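Local structure of high affinity transport system protein p37 (Mycoplasma hyorhinis, 3EKI) at residues G128-V131 against E132-N136; T107-L110 against N111-T115; Y375-L379 against G380-Y384. The protein binds thiamine diphosphate outside the cell as the membrane lipoprotein of a high-affinity transport system, and probably delivers it for uptake. One frame throughout, in Å; residues are numbered along the deposited sequence.

Interaction 1. Residues G128-V131 against E132-N136; sequences GKLV and EFLKN. With TPP (thiamine diphosphate), chain B.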
ATOM      1  N   GLY A 128      -8.217   2.498  -1.061  1.00 11.13           N
ATOM      2  CA  GLY A 128      -9.408   2.132  -0.296  1.00  6.29           C
ATOM      3  C   GLY A 128      -9.904   3.268   0.556  1.00  8.21           C
ATOM      4  O   GLY A 128     -11.086   3.609   0.599  1.00 10.30           O
ATOM      5  N   LYS A 129      -8.986   3.904   1.278  1.00  8.63           N
ATOM      6  CA  LYS A 129      -9.338   5.025   2.141  1.00 10.13           C
ATOM      7  C   LYS A 129      -9.980   6.153   1.329  1.00 10.27           C
ATOM      8  O   LYS A 129     -10.900   6.835   1.754  1.00 11.49           O
ATOM      9  CB  LYS A 129      -8.101   5.548   2.852  1.00  8.80           C
ATOM     10  CG  LYS A 129      -7.598   4.617   3.946  1.00  7.82           C
ATOM     11  CD  LYS A 129      -6.210   4.999   4.411  1.00 14.08           C
ATOM     12  CE  LYS A 129      -5.884   4.269   5.719  1.00 18.42           C
ATOM     13  NZ  LYS A 129      -4.538   3.654   5.632  1.00 20.81           N
ATOM     14  N   LEU A 130      -9.460   6.344   0.121  1.00  9.06           N
ATOM     15  CA  LEU A 130     -10.054   7.401  -0.717  1.00  6.70           C
ATOM     16  C   LEU A 130     -11.455   7.031  -1.161  1.00 10.63           C
ATOM     17  O   LEU A 130     -12.379   7.860  -1.155  1.00 12.16           O
ATOM     18  CB  LEU A 130      -9.145   7.632  -1.917  1.00  8.80           C
ATOM     19  CG  LEU A 130      -9.677   8.558  -3.007  1.00  6.51           C
ATOM     20  CD1 LEU A 130      -9.862   9.974  -2.477  1.00 12.18           C
ATOM     21  CD2 LEU A 130      -8.704   8.524  -4.177  1.00  9.94           C
ATOM     22  N   VAL A 131     -11.658   5.781  -1.564  1.00  7.36           N
ATOM     23  CA  VAL A 131     -12.980   5.334  -1.975  1.00  9.10           C
ATOM     24  C   VAL A 131     -13.955   5.544  -0.827  1.00 13.75           C
ATOM     25  O   VAL A 131     -15.046   6.084  -1.017  1.00 11.25           O
ATOM     26  CB  VAL A 131     -12.956   3.853  -2.428  1.00  8.01           C
ATOM     27  CG1 VAL A 131     -14.361   3.270  -2.542  1.00  8.98           C
ATOM     28  CG2 VAL A 131     -12.208   3.721  -3.754  1.00  7.92           C
ATOM     29  N   GLU A 132     -13.580   5.150   0.388  1.00 12.86           N
ATOM     30  CA  GLU A 132     -14.483   5.293   1.539  1.00 11.84           C
ATOM     31  C   GLU A 132     -14.743   6.774   1.824  1.00 16.26           C
ATOM     32  O   GLU A 132     -15.834   7.193   2.226  1.00 14.33           O
ATOM     33  CB  GLU A 132     -13.904   4.602   2.754  1.00 16.08           C
ATOM     34  CG  GLU A 132     -13.678   3.105   2.690  1.00 16.29           C
ATOM     35  CD  GLU A 132     -14.938   2.266   2.657  1.00 22.82           C
ATOM     36  OE1 GLU A 132     -16.012   2.833   2.954  1.00 24.56           O
ATOM     37  OE2 GLU A 132     -14.861   1.053   2.345  1.00 22.41           O
ATOM     38  N   PHE A 133     -13.730   7.622   1.611  1.00 13.72           N
ATOM     39  CA  PHE A 133     -13.928   9.054   1.868  1.00 12.30           C
ATOM     40  C   PHE A 133     -14.915   9.630   0.864  1.00 13.14           C
ATOM     41  O   PHE A 133     -15.821  10.400   1.195  1.00 15.33           O
ATOM     42  CB  PHE A 133     -12.580   9.776   1.790  1.00 12.56           C
ATOM     43  CG  PHE A 133     -12.669  11.286   1.966  1.00 10.79           C
ATOM     44  CD1 PHE A 133     -12.687  11.846   3.225  1.00 12.05           C
ATOM     45  CD2 PHE A 133     -12.720  12.126   0.871  1.00 13.51           C
ATOM     46  CE1 PHE A 133     -12.763  13.220   3.402  1.00 13.34           C
ATOM     47  CE2 PHE A 133     -12.806  13.513   1.035  1.00 10.89           C
ATOM     48  CZ  PHE A 133     -12.806  14.051   2.297  1.00 10.78           C
ATOM     49  N   LEU A 134     -14.734   9.262  -0.404  1.00 11.32           N
ATOM     50  CA  LEU A 134     -15.604   9.798  -1.452  1.00 11.33           C
ATOM     51  C   LEU A 134     -17.013   9.228  -1.388  1.00 19.43           C
ATOM     52  O   LEU A 134     -17.962   9.871  -1.840  1.00 17.95           O
ATOM     53  CB  LEU A 134     -14.933   9.577  -2.806  1.00 11.07           C
ATOM     54  CG  LEU A 134     -13.812  10.566  -3.113  1.00 11.69           C
ATOM     55  CD1 LEU A 134     -13.036  10.161  -4.353  1.00 15.30           C
ATOM     56  CD2 LEU A 134     -14.365  11.973  -3.325  1.00 14.47           C
ATOM     57  N   LYS A 135     -17.197   8.040  -0.812  1.00 17.70           N
ATOM     58  CA  LYS A 135     -18.545   7.520  -0.593  1.00 18.34           C
ATOM     59  C   LYS A 135     -19.325   8.465   0.314  1.00 19.61           C
ATOM     60  O   LYS A 135     -20.498   8.734   0.099  1.00 25.78           O
ATOM     61  CB  LYS A 135     -18.459   6.119   0.010  1.00 23.15           C
ATOM     62  CG  LYS A 135     -19.547   5.171  -0.454  1.00 42.28           C
ATOM     63  CD  LYS A 135     -19.030   3.759  -0.686  1.00 56.58           C
ATOM     64  CE  LYS A 135     -20.150   2.738  -0.785  1.00 65.77           C
ATOM     65  NZ  LYS A 135     -21.413   3.280  -1.357  1.00 76.01           N
ATOM     66  N   ASN A 136     -18.632   8.985   1.324  1.00 21.15           N
ATOM     67  CA  ASN A 136     -19.177   9.891   2.306  1.00 16.23           C
ATOM     68  C   ASN A 136     -19.257  11.317   1.753  1.00 26.32           C
ATOM     69  O   ASN A 136     -20.087  12.111   2.202  1.00 35.21           O
ATOM     70  CB  ASN A 136     -18.310   9.909   3.565  1.00 19.21           C
ATOM     71  CG  ASN A 136     -18.323   8.604   4.335  1.00 38.56           C
ATOM     72  OD1 ASN A 136     -19.336   7.901   4.382  1.00 37.52           O
ATOM     73  ND2 ASN A 136     -17.184   8.286   4.944  1.00 49.41           N
TER
HETATM   74  N1' TPP B 551       7.328  -0.313  -1.392  1.00 14.65           N
HETATM   75  C2' TPP B 551       8.178   0.571  -0.814  1.00 11.40           C
HETATM   76  CM2 TPP B 551       9.564   0.772  -1.435  1.00 16.89           C
HETATM   77  N3' TPP B 551       7.808   1.268   0.275  1.00 17.19           N
HETATM   78  C4' TPP B 551       6.535   1.151   0.739  1.00 28.05           C
HETATM   79  N4' TPP B 551       6.164   1.916   1.768  1.00 35.76           N
HETATM   80  C5' TPP B 551       5.659   0.201   0.194  1.00 14.42           C
HETATM   81  C6' TPP B 551       6.114  -0.532  -0.896  1.00 12.48           C
HETATM   82  C7' TPP B 551       4.236  -0.080   0.699  1.00 15.52           C
HETATM   83  N3  TPP B 551       3.166   0.739   0.102  1.00 24.69           N
HETATM   84  C2  TPP B 551       3.314   1.990  -0.334  1.00 26.24           C
HETATM   85  S1  TPP B 551       1.796   2.559  -0.990  1.00 13.23           S
HETATM   86  C5  TPP B 551       0.990   1.055  -0.612  1.00  9.96           C
HETATM   87  C4  TPP B 551       1.887   0.260   0.076  1.00 11.34           C
HETATM   88  CM4 TPP B 551       1.591  -1.226   0.374  1.00 10.55           C
HETATM   89  C6  TPP B 551      -0.503   0.793  -0.839  1.00  9.24           C
HETATM   90  C7  TPP B 551      -1.342   1.513   0.220  1.00  7.67           C
HETATM   91  O7  TPP B 551      -1.041   0.954   1.516  1.00 10.59           O
HETATM   92  PA  TPP B 551      -1.264   1.698   2.903  1.00 11.24           P
HETATM   93  O1A TPP B 551      -0.541   0.947   3.958  1.00 12.87           O
HETATM   94  O2A TPP B 551      -0.884   3.147   2.787  1.00 14.10           O
HETATM   95  O3A TPP B 551      -2.818   1.758   3.165  1.00  7.56           O
HETATM   96  PB  TPP B 551      -3.711   0.635   3.886  1.00  8.38           P
HETATM   97  O1B TPP B 551      -3.679  -0.634   3.090  1.00  7.46           O
HETATM   98  O2B TPP B 551      -5.154   1.278   3.918  1.00  9.80           O
HETATM   99  O3B TPP B 551      -3.245   0.465   5.395  1.00  9.52           O
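Leu130 and Leu134 sit one turn apart on helix 127-136, lying side by side and pointing the same way. CB of Leu134 rests against the carbonyl of Leu130, 3.5 Å from its O. CG stays near that oxygen and already grazes CD1 of Leu130. At the tip, the Leu134 CD1 methyl meets Leu130 CD1 at 3.7 Å. The two leucines leave the helix by different torsions: CG of Leu130 stands anti to its backbone N (chi1 172°), while Leu134 keeps CG beside its own N. Beneath them the regular backbone bond from Leu134 N to Leu130 O is 2.8 Å long. Glu132 keeps CG beside its own backbone N (chi1 -62°), which lays CG 3.4 Å from Gly128 O; the bend at chi2 then turns the carboxylate, whose OE2 is hydrogen-bonded to Tyr398 OH in helix 390-402.

Lys129 leaves the same helix toward the ligand. Its NZ donates to O2B of thiamine diphosphate at 3.0 Å, and Phe106 makes a cation-pi contact with the side chain. A positive amine meeting the terminal phosphate would partly offset the diphosphate's negative charge, while the leucine pair holds an apolar flank of the same short helix.

Interaction 2. Residues T107-L110 against N111-T115; sequences TVLL and NNLST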
ATOM      1  N   THR A 107      -5.949  11.539   6.733  1.00 12.03           N
ATOM      2  CA  THR A 107      -7.184  12.278   6.996  1.00 12.94           C
ATOM      3  C   THR A 107      -6.971  13.768   6.734  1.00 15.83           C
ATOM      4  O   THR A 107      -7.811  14.461   6.155  1.00 20.36           O
ATOM      5  CB  THR A 107      -7.680  12.106   8.448  1.00 17.48           C
ATOM      6  OG1 THR A 107      -6.707  12.686   9.324  1.00 42.31           O
ATOM      7  CG2 THR A 107      -7.760  10.644   8.807  1.00 15.78           C
ATOM      8  N   VAL A 108      -5.827  14.268   7.189  1.00 13.93           N
ATOM      9  CA  VAL A 108      -5.493  15.672   6.964  1.00 16.86           C
ATOM     10  C   VAL A 108      -5.386  15.945   5.469  1.00 15.18           C
ATOM     11  O   VAL A 108      -5.796  17.003   4.990  1.00 13.92           O
ATOM     12  CB  VAL A 108      -4.187  16.066   7.668  1.00 15.74           C
ATOM     13  CG1 VAL A 108      -3.841  17.519   7.406  1.00 15.77           C
ATOM     14  CG2 VAL A 108      -4.309  15.799   9.165  1.00 16.25           C
ATOM     15  N   LEU A 109      -4.842  15.006   4.709  1.00 12.31           N
ATOM     16  CA  LEU A 109      -4.704  15.261   3.276  1.00 10.88           C
ATOM     17  C   LEU A 109      -6.056  15.425   2.632  1.00  9.93           C
ATOM     18  O   LEU A 109      -6.330  16.368   1.880  1.00 10.61           O
ATOM     19  CB  LEU A 109      -3.967  14.124   2.574  1.00 10.82           C
ATOM     20  CG  LEU A 109      -3.773  14.338   1.069  1.00 11.19           C
ATOM     21  CD1 LEU A 109      -2.630  15.336   0.875  1.00 14.38           C
ATOM     22  CD2 LEU A 109      -3.496  13.045   0.338  1.00 11.48           C
ATOM     23  N   LEU A 110      -6.933  14.448   2.916  1.00  9.64           N
ATOM     24  CA  LEU A 110      -8.222  14.468   2.237  1.00  9.81           C
ATOM     25  C   LEU A 110      -9.088  15.606   2.763  1.00 14.74           C
ATOM     26  O   LEU A 110      -9.754  16.229   1.946  1.00 10.90           O
ATOM     27  CB  LEU A 110      -8.942  13.133   2.353  1.00 10.89           C
ATOM     28  CG  LEU A 110      -8.194  11.929   1.778  1.00 11.87           C
ATOM     29  CD1 LEU A 110      -9.042  10.688   1.997  1.00 17.17           C
ATOM     30  CD2 LEU A 110      -7.834  12.132   0.315  1.00 13.19           C
ATOM     31  N   ASN A 111      -9.054  15.858   4.066  1.00 12.07           N
ATOM     32  CA  ASN A 111      -9.833  16.999   4.550  1.00 11.14           C
ATOM     33  C   ASN A 111      -9.321  18.307   3.962  1.00 10.71           C
ATOM     34  O   ASN A 111     -10.096  19.188   3.601  1.00 11.78           O
ATOM     35  CB  ASN A 111      -9.752  17.077   6.066  1.00 14.68           C
ATOM     36  CG  ASN A 111     -10.498  16.001   6.818  1.00 21.06           C
ATOM     37  OD1 ASN A 111     -11.284  15.251   6.251  1.00 22.32           O
ATOM     38  ND2 ASN A 111     -10.234  15.938   8.121  1.00 24.08           N
ATOM     39  N   ASN A 112      -8.000  18.451   3.896  1.00 10.76           N
ATOM     40  CA  ASN A 112      -7.471  19.742   3.434  1.00 11.30           C
ATOM     41  C   ASN A 112      -7.715  19.883   1.944  1.00 13.08           C
ATOM     42  O   ASN A 112      -8.025  20.976   1.480  1.00 13.99           O
ATOM     43  CB  ASN A 112      -6.005  19.883   3.784  1.00 13.88           C
ATOM     44  CG  ASN A 112      -5.721  20.314   5.204  1.00 25.67           C
ATOM     45  OD1 ASN A 112      -6.561  20.240   6.105  1.00 26.45           O
ATOM     46  ND2 ASN A 112      -4.490  20.766   5.427  1.00 43.89           N
ATOM     47  N   LEU A 113      -7.604  18.807   1.174  1.00 10.82           N
ATOM     48  CA  LEU A 113      -7.929  18.933  -0.242  1.00  9.08           C
ATOM     49  C   LEU A 113      -9.395  19.291  -0.447  1.00 12.44           C
ATOM     50  O   LEU A 113      -9.763  19.981  -1.409  1.00 11.11           O
ATOM     51  CB  LEU A 113      -7.624  17.637  -0.981  1.00  9.33           C
ATOM     52  CG  LEU A 113      -6.152  17.316  -1.234  1.00  8.44           C
ATOM     53  CD1 LEU A 113      -6.017  15.907  -1.808  1.00 12.13           C
ATOM     54  CD2 LEU A 113      -5.508  18.329  -2.162  1.00 11.45           C
ATOM     55  N   SER A 114     -10.243  18.809   0.457  1.00 10.15           N
ATOM     56  CA  SER A 114     -11.667  19.094   0.307  1.00  8.47           C
ATOM     57  C   SER A 114     -12.023  20.548   0.585  1.00  7.16           C
ATOM     58  O   SER A 114     -13.127  20.922   0.192  1.00 12.52           O
ATOM     59  CB  SER A 114     -12.469  18.220   1.283  1.00 14.38           C
ATOM     60  OG  SER A 114     -12.375  16.884   0.836  1.00 18.67           O
ATOM     61  N   THR A 115     -11.133  21.291   1.229  1.00 10.38           N
ATOM     62  CA  THR A 115     -11.455  22.714   1.431  1.00 14.97           C
ATOM     63  C   THR A 115     -11.265  23.498   0.129  1.00 15.25           C
ATOM     64  O   THR A 115     -11.850  24.567  -0.003  1.00 13.55           O
ATOM     65  CB  THR A 115     -10.612  23.360   2.533  1.00 18.26           C
ATOM     66  OG1 THR A 115      -9.259  23.433   2.072  1.00 19.54           O
ATOM     67  CG2 THR A 115     -10.604  22.500   3.794  1.00 17.01           C
TER
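Leu110 O is gripped twice by a single residue, Ser114, one turn further along helix 106-115. The hydroxyl OG donates to it at 2.9 Å and the backbone N at 3.0 Å, and the two reach the carbonyl from opposite faces of its plane. OG gets there because it is turned beside its own backbone N (chi1 -69°), folding the serine back against the preceding turn. The hydroxyl proton is thus used within the helix.

One residue later something similar happens: Thr115 OG1 donates to Asn112 O at 2.8 Å, and Thr115 N shares the same acceptor. Two successive residues, Ser114 and Thr115, therefore each give both N-H and hydroxyl to one carbonyl.

The two asparagines fold back in the same way, each laying its amide carbon over the carbonyl four residues earlier. Asn111 CG lies 3.2 Å from Thr107 O, with ND2 badly angled for a bond to that oxygen, and Asn112 CG lies 3.3 Å from Val108 O. Asn112 in addition runs alongside Val108, its ND2 3.9 Å from the CG1 methyl, so the flat amide packs against a branched apolar neighbour. On another side of the helix Leu109 and Leu113 also lie side by side, with Leu109 CG 4.0 Å from Leu113 CD1. Thr107 turns its hydroxyl to Asp105 OD2, which also takes Val108 N.

Leu110 reaches over to Leu130 and Phe133 of helix 127-136, and Asn111 and Ser114 also touch Phe133. Ile141 of strand 141-152 is packed by Leu110, Leu113 and Ser114, while Leu109 and Leu110 meet Asn125 of strand 122-125. The helix is thereby laid on those two strands, with helix 127-136 at its flank.

Interaction 3. Residues Y375-L379 against G380-Y384; sequences YGPLL and GYNGY. With TPP (thiamine diphosphate), chain B.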
ATOM      1  N   TYR A 375      11.275  10.368  -6.553  1.00 13.22           N
ATOM      2  CA  TYR A 375      10.431  10.294  -5.370  1.00 11.48           C
ATOM      3  C   TYR A 375       9.571   9.024  -5.315  1.00  9.81           C
ATOM      4  O   TYR A 375       9.624   8.299  -4.312  1.00 12.20           O
ATOM      5  CB  TYR A 375       9.508  11.510  -5.288  1.00 13.32           C
ATOM      6  CG  TYR A 375       8.471  11.510  -4.201  1.00 11.39           C
ATOM      7  CD1 TYR A 375       8.787  11.482  -2.857  1.00 13.20           C
ATOM      8  CD2 TYR A 375       7.116  11.541  -4.537  1.00 18.23           C
ATOM      9  CE1 TYR A 375       7.832  11.487  -1.865  1.00 11.41           C
ATOM     10  CE2 TYR A 375       6.153  11.544  -3.548  1.00 22.28           C
ATOM     11  CZ  TYR A 375       6.503  11.517  -2.218  1.00 14.77           C
ATOM     12  OH  TYR A 375       5.534  11.514  -1.245  1.00 16.59           O
ATOM     13  N   GLY A 376       8.787   8.805  -6.341  1.00 11.49           N
ATOM     14  CA  GLY A 376       7.835   7.706  -6.391  1.00 10.96           C
ATOM     15  C   GLY A 376       8.390   6.361  -5.976  1.00  8.41           C
ATOM     16  O   GLY A 376       7.745   5.687  -5.163  1.00 10.59           O
ATOM     17  N   PRO A 377       9.511   5.950  -6.541  1.00 10.86           N
ATOM     18  CA  PRO A 377       9.993   4.578  -6.235  1.00 11.97           C
ATOM     19  C   PRO A 377      10.320   4.403  -4.766  1.00 16.13           C
ATOM     20  O   PRO A 377      10.307   3.258  -4.272  1.00 16.74           O
ATOM     21  CB  PRO A 377      11.213   4.419  -7.134  1.00 12.94           C
ATOM     22  CG  PRO A 377      10.966   5.404  -8.236  1.00 19.93           C
ATOM     23  CD  PRO A 377      10.413   6.595  -7.507  1.00 11.07           C
ATOM     24  N   LEU A 378      10.545   5.459  -3.998  1.00 13.19           N
ATOM     25  CA  LEU A 378      10.793   5.339  -2.563  1.00 14.53           C
ATOM     26  C   LEU A 378       9.546   4.943  -1.775  1.00 17.16           C
ATOM     27  O   LEU A 378       9.601   4.480  -0.638  1.00 15.62           O
ATOM     28  CB  LEU A 378      11.383   6.633  -1.986  1.00 12.55           C
ATOM     29  CG  LEU A 378      12.769   6.990  -2.522  1.00 16.73           C
ATOM     30  CD1 LEU A 378      13.227   8.320  -1.955  1.00 24.01           C
ATOM     31  CD2 LEU A 378      13.778   5.900  -2.179  1.00 25.55           C
ATOM     32  N   LEU A 379       8.404   5.129  -2.412  1.00 11.85           N
ATOM     33  CA  LEU A 379       7.108   4.813  -1.863  1.00  9.68           C
ATOM     34  C   LEU A 379       6.500   3.583  -2.516  1.00 11.05           C
ATOM     35  O   LEU A 379       5.390   3.160  -2.178  1.00 14.09           O
ATOM     36  CB  LEU A 379       6.156   6.014  -2.048  1.00 17.86           C
ATOM     37  CG  LEU A 379       6.248   7.128  -1.007  1.00 28.68           C
ATOM     38  CD1 LEU A 379       7.605   7.806  -1.010  1.00 21.58           C
ATOM     39  CD2 LEU A 379       5.148   8.148  -1.266  1.00 19.75           C
ATOM     40  N   GLY A 380       7.181   2.993  -3.493  1.00 12.44           N
ATOM     41  CA  GLY A 380       6.606   1.874  -4.208  1.00  9.53           C
ATOM     42  C   GLY A 380       5.948   2.259  -5.513  1.00 10.73           C
ATOM     43  O   GLY A 380       5.322   1.454  -6.194  1.00 10.80           O
ATOM     44  N   TYR A 381       6.047   3.541  -5.914  1.00  8.31           N
ATOM     45  CA  TYR A 381       5.399   3.983  -7.141  1.00 12.37           C
ATOM     46  C   TYR A 381       6.401   3.895  -8.292  1.00 12.28           C
ATOM     47  O   TYR A 381       7.240   4.784  -8.444  1.00 10.65           O
ATOM     48  CB  TYR A 381       4.848   5.405  -7.042  1.00 10.32           C
ATOM     49  CG  TYR A 381       4.034   5.728  -5.832  1.00  6.62           C
ATOM     50  CD1 TYR A 381       3.251   4.771  -5.184  1.00  7.63           C
ATOM     51  CD2 TYR A 381       4.017   7.013  -5.280  1.00  7.16           C
ATOM     52  CE1 TYR A 381       2.500   5.076  -4.066  1.00  8.72           C
ATOM     53  CE2 TYR A 381       3.264   7.296  -4.161  1.00  9.27           C
ATOM     54  CZ  TYR A 381       2.501   6.337  -3.540  1.00  7.45           C
ATOM     55  OH  TYR A 381       1.774   6.694  -2.424  1.00 11.86           O
ATOM     56  N   ASN A 382       6.301   2.826  -9.053  1.00  9.60           N
ATOM     57  CA  ASN A 382       7.218   2.520 -10.142  1.00  7.93           C
ATOM     58  C   ASN A 382       6.626   2.842 -11.498  1.00  8.51           C
ATOM     59  O   ASN A 382       7.256   2.633 -12.529  1.00 12.01           O
ATOM     60  CB  ASN A 382       7.635   1.042 -10.080  1.00 10.26           C
ATOM     61  CG  ASN A 382       8.304   0.736  -8.765  1.00 14.10           C
ATOM     62  OD1 ASN A 382       7.789  -0.089  -7.989  1.00 11.92           O
ATOM     63  ND2 ASN A 382       9.441   1.377  -8.525  1.00 14.23           N
ATOM     64  N   GLY A 383       5.408   3.337 -11.541  1.00  9.41           N
ATOM     65  CA  GLY A 383       4.753   3.704 -12.786  1.00 11.87           C
ATOM     66  C   GLY A 383       3.492   4.483 -12.437  1.00 10.00           C
ATOM     67  O   GLY A 383       3.027   4.573 -11.302  1.00  8.30           O
ATOM     68  N   TYR A 384       2.915   5.087 -13.453  1.00  8.19           N
ATOM     69  CA  TYR A 384       1.713   5.893 -13.353  1.00 12.95           C
ATOM     70  C   TYR A 384       0.815   5.739 -14.574  1.00  9.90           C
ATOM     71  O   TYR A 384       1.330   5.523 -15.681  1.00 14.01           O
ATOM     72  CB  TYR A 384       2.081   7.377 -13.216  1.00 11.18           C
ATOM     73  CG  TYR A 384       2.976   7.713 -12.059  1.00  7.07           C
ATOM     74  CD1 TYR A 384       4.336   7.891 -12.278  1.00  7.97           C
ATOM     75  CD2 TYR A 384       2.525   7.854 -10.753  1.00  5.34           C
ATOM     76  CE1 TYR A 384       5.181   8.206 -11.231  1.00  7.02           C
ATOM     77  CE2 TYR A 384       3.362   8.165  -9.700  1.00  7.71           C
ATOM     78  CZ  TYR A 384       4.704   8.339  -9.943  1.00  6.79           C
ATOM     79  OH  TYR A 384       5.551   8.640  -8.914  1.00 10.97           O
TER
HETATM   80  N1' TPP B 551       7.328  -0.313  -1.392  1.00 14.65           N
HETATM   81  C2' TPP B 551       8.178   0.571  -0.814  1.00 11.40           C
HETATM   82  CM2 TPP B 551       9.564   0.772  -1.435  1.00 16.89           C
HETATM   83  N3' TPP B 551       7.808   1.268   0.275  1.00 17.19           N
HETATM   84  C4' TPP B 551       6.535   1.151   0.739  1.00 28.05           C
HETATM   85  N4' TPP B 551       6.164   1.916   1.768  1.00 35.76           N
HETATM   86  C5' TPP B 551       5.659   0.201   0.194  1.00 14.42           C
HETATM   87  C6' TPP B 551       6.114  -0.532  -0.896  1.00 12.48           C
HETATM   88  C7' TPP B 551       4.236  -0.080   0.699  1.00 15.52           C
HETATM   89  N3  TPP B 551       3.166   0.739   0.102  1.00 24.69           N
HETATM   90  C2  TPP B 551       3.314   1.990  -0.334  1.00 26.24           C
HETATM   91  S1  TPP B 551       1.796   2.559  -0.990  1.00 13.23           S
HETATM   92  C5  TPP B 551       0.990   1.055  -0.612  1.00  9.96           C
HETATM   93  C4  TPP B 551       1.887   0.260   0.076  1.00 11.34           C
HETATM   94  CM4 TPP B 551       1.591  -1.226   0.374  1.00 10.55           C
HETATM   95  C6  TPP B 551      -0.503   0.793  -0.839  1.00  9.24           C
HETATM   96  C7  TPP B 551      -1.342   1.513   0.220  1.00  7.67           C
HETATM   97  O7  TPP B 551      -1.041   0.954   1.516  1.00 10.59           O
HETATM   98  PA  TPP B 551      -1.264   1.698   2.903  1.00 11.24           P
HETATM   99  O1A TPP B 551      -0.541   0.947   3.958  1.00 12.87           O
HETATM  100  O2A TPP B 551      -0.884   3.147   2.787  1.00 14.10           O
HETATM  101  O3A TPP B 551      -2.818   1.758   3.165  1.00  7.56           O
HETATM  102  PB  TPP B 551      -3.711   0.635   3.886  1.00  8.38           P
HETATM  103  O1B TPP B 551      -3.679  -0.634   3.090  1.00  7.46           O
HETATM  104  O2B TPP B 551      -5.154   1.278   3.918  1.00  9.80           O
HETATM  105  O3B TPP B 551      -3.245   0.465   5.395  1.00  9.52           O
HETATM  106  O   HOH W   1      10.708   1.036  -5.745  1.00 14.83           O
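Gly376 O accepts two backbone N-H groups from opposite faces of its carbonyl plane: Leu379 N within its own turn, and Tyr381 N at 2.8 Å. The second donor stands far above the plane, 55° out of it. Together with a weak bond from Gly380 N to Pro377 O, this gives the turn the bonding pattern of a Schellman motif, with Gly380 as the residue of positive phi (97°).

Leu379 then covers the Tyr381 ring. Its CB lies over one face, 3.9 Å from the centroid, as a CH-pi contact, and Leu379 CD2 reaches Tyr381 CE2 at 3.6 Å. The ring's hydroxyl goes on to Asp344. A water joins the two segments, donating to Pro377 O and accepting from Asn382 ND2.

The turn also forms a wall of the ligand pocket. Leu379 O, buried with no hydrogen-bond partner in the model, lies 3.0 Å from C2 of thiamine diphosphate, probably an electrostatic attraction to the positive thiazolium. Gly380 CA approaches N1' of the pyrimidine.

Beyond the turn, Asn382 and Gly383 face Thr148 in a classic beta bulge against strand 141-152. Tyr384 then spans Leu145 and Thr147 of that strand and Ile365 and Ala368 of helix 354-369.

From the N terminus the order is interaction 2, interaction 1, interaction 3. Each lies within one unbroken stretch, so none closes a long loop, and they follow in series without nesting or crossing. Helix 106-115 leads through strand 122-125 into helix 127-136, and interactions 2 and 1 meet side by side there: Phe133 CZ lies 3.2 Å from Ser114 OG, and Phe133 CB packs on Leu110. Interaction 3 comes over two hundred residues later, about 11 Å from interaction 1 at the nearest atoms. It shares strand 141-152 with both helices as a packing neighbour, and with interaction 1 it shares the ligand, one at the ring end and one at the diphosphate.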